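Local coordinates for Rho guanine nucleotide exchange factor 11 (Homo sapiens, PDB 5JHH), which probably activates Rho-family GTPases by stimulating exchange of their bound guanine nucleotide through its RhoGEF (DH) domain, which is paired with a PH domain, at residues E111-V116 with R202-Y207. Numbering follows the deposited sequence.
Sequences EELQQV and REILKY
Ile204 meets two residues of segment 111-116. Its CD1 packs on CD2 of Leu113 at 4.1 Å, and the two side chains cross at about a right angle. Its CG1 lies 3.6 Å from OE1 of Gln114. That amide oxygen has its polar partner one turn back on its own helix, NE of Arg110, which hydrogen-bonds it. No hydrogen bond joins the two segments. With CG anti to the backbone N (chi1 -180°), the ring of Tyr207 extends across to the side chain of Gln114. The Gln114 CG sits over the ring centre as a CH-pi contact, 3.6 Å from the centroid. Beyond CG the glutamine chain is extended, and its amide stacks flat on the ring, the planes 8° apart. NE2 of Gln114 comes within 3.4 Å of CD2 of Tyr207. An alanine at Tyr207 would probably leave the Gln114 amide without its stacking surface and more able to turn. The axes of segments 111-116 and 202-207 approach to 9.4 Å, with 30° between their directions. Arg202, Leu205 and Lys206 pack on aromatic side chains of another protein's chain. The contact joins helix 107-121 to the long helix 189-227 within the RhoGEF domain, with Tyr207 also reaching Ala118. Phe105 of helix 98-105 touches both Leu113 and Ile204, while Leu170 of helix 165-182 and Ile76 of helix 70-89 pack on Leu113.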
# COMPACT_ATOMS: atom_id res chain seq x y z
N GLU A 111 -13.69 18.06 1.95
CA GLU A 111 -13.71 17.85 3.39
C GLU A 111 -14.62 16.65 3.70
O GLU A 111 -14.25 15.77 4.48
CB GLU A 111 -14.22 19.09 4.13
CG GLU A 111 -13.36 20.34 3.98
CD GLU A 111 -12.00 20.16 4.59
OE1 GLU A 111 -11.90 19.49 5.65
OE2 GLU A 111 -11.02 20.63 4.02
N GLU A 112 -15.81 16.65 3.10
CA GLU A 112 -16.79 15.59 3.30
C GLU A 112 -16.23 14.22 2.88
O GLU A 112 -16.29 13.27 3.68
CB GLU A 112 -18.07 15.90 2.54
CG GLU A 112 -19.12 14.82 2.63
CD GLU A 112 -20.40 15.15 1.83
OE1 GLU A 112 -20.33 15.75 0.72
OE2 GLU A 112 -21.51 14.76 2.30
N LEU A 113 -15.61 14.13 1.70
CA LEU A 113 -15.13 12.86 1.16
C LEU A 113 -14.01 12.31 2.02
O LEU A 113 -14.02 11.12 2.36
CB LEU A 113 -14.63 13.01 -0.26
CG LEU A 113 -13.89 11.81 -0.84
CD1 LEU A 113 -14.62 10.47 -0.81
CD2 LEU A 113 -13.58 12.11 -2.29
N GLN A 114 -13.08 13.16 2.44
CA GLN A 114 -11.98 12.66 3.23
C GLN A 114 -12.41 12.26 4.61
O GLN A 114 -11.88 11.30 5.13
CB GLN A 114 -10.74 13.56 3.24
CG GLN A 114 -10.83 14.83 4.03
CD GLN A 114 -9.73 15.85 3.65
OE1 GLN A 114 -8.94 15.66 2.73
NE2 GLN A 114 -9.65 16.95 4.44
N GLN A 115 -13.42 12.91 5.17
CA GLN A 115 -13.85 12.56 6.50
C GLN A 115 -14.49 11.21 6.41
O GLN A 115 -14.27 10.37 7.23
CB GLN A 115 -14.96 13.45 7.06
CG GLN A 115 -14.67 14.87 7.35
CD GLN A 115 -15.95 15.60 7.82
OE1 GLN A 115 -16.84 15.95 7.03
NE2 GLN A 115 -16.05 15.79 9.10
N VAL A 116 -15.43 11.08 5.50
CA VAL A 116 -16.21 9.87 5.38
C VAL A 116 -15.30 8.71 4.98
O VAL A 116 -15.33 7.70 5.62
CB VAL A 116 -17.35 10.07 4.39
CG1 VAL A 116 -18.09 8.78 4.17
CG2 VAL A 116 -18.32 11.12 4.95
N ARG A 202 -4.74 14.05 -4.17
CA ARG A 202 -3.54 13.63 -3.44
C ARG A 202 -3.60 13.93 -1.97
O ARG A 202 -3.20 13.12 -1.11
CB ARG A 202 -2.29 14.26 -4.03
CG ARG A 202 -1.93 13.57 -5.34
CD ARG A 202 -0.60 14.08 -5.90
NE ARG A 202 -0.37 13.50 -7.21
CZ ARG A 202 -0.04 14.20 -8.30
NH1 ARG A 202 0.14 15.52 -8.24
NH2 ARG A 202 0.14 13.56 -9.45
N GLU A 203 -4.09 15.12 -1.69
CA GLU A 203 -4.24 15.64 -0.32
C GLU A 203 -5.27 14.80 0.46
O GLU A 203 -5.11 14.48 1.63
CB GLU A 203 -4.70 17.08 -0.46
CG GLU A 203 -3.99 18.06 0.44
CD GLU A 203 -2.49 17.99 0.41
OE1 GLU A 203 -1.92 18.24 -0.66
OE2 GLU A 203 -1.91 17.73 1.49
N ILE A 204 -6.30 14.36 -0.24
CA ILE A 204 -7.28 13.50 0.36
C ILE A 204 -6.63 12.18 0.70
O ILE A 204 -6.88 11.61 1.74
CB ILE A 204 -8.44 13.29 -0.62
CG1 ILE A 204 -9.32 14.54 -0.64
CG2 ILE A 204 -9.23 12.06 -0.27
CD1 ILE A 204 -10.30 14.50 -1.80
N LEU A 205 -5.80 11.66 -0.18
CA LEU A 205 -5.11 10.40 0.12
C LEU A 205 -4.15 10.53 1.30
O LEU A 205 -4.01 9.61 2.13
CB LEU A 205 -4.34 9.91 -1.11
CG LEU A 205 -5.28 9.38 -2.19
CD1 LEU A 205 -4.65 9.36 -3.58
CD2 LEU A 205 -5.79 7.98 -1.85
N LYS A 206 -3.53 11.69 1.41
CA LYS A 206 -2.63 11.92 2.53
C LYS A 206 -3.39 11.96 3.83
O LYS A 206 -2.90 11.45 4.86
CB LYS A 206 -1.83 13.21 2.35
CG LYS A 206 -0.70 13.10 1.33
CD LYS A 206 0.00 14.45 1.20
CE LYS A 206 0.33 14.82 -0.25
NZ LYS A 206 0.75 16.24 -0.41
N TYR A 207 -4.59 12.53 3.78
CA TYR A 207 -5.44 12.60 4.95
C TYR A 207 -5.90 11.21 5.38
O TYR A 207 -5.85 10.87 6.55
CB TYR A 207 -6.66 13.49 4.62
CG TYR A 207 -7.66 13.69 5.73
CD1 TYR A 207 -8.55 12.69 6.05
CD2 TYR A 207 -7.77 14.90 6.42
CE1 TYR A 207 -9.48 12.87 7.06
CE2 TYR A 207 -8.72 15.08 7.43
CZ TYR A 207 -9.55 14.06 7.74
OH TYR A 207 -10.49 14.12 8.73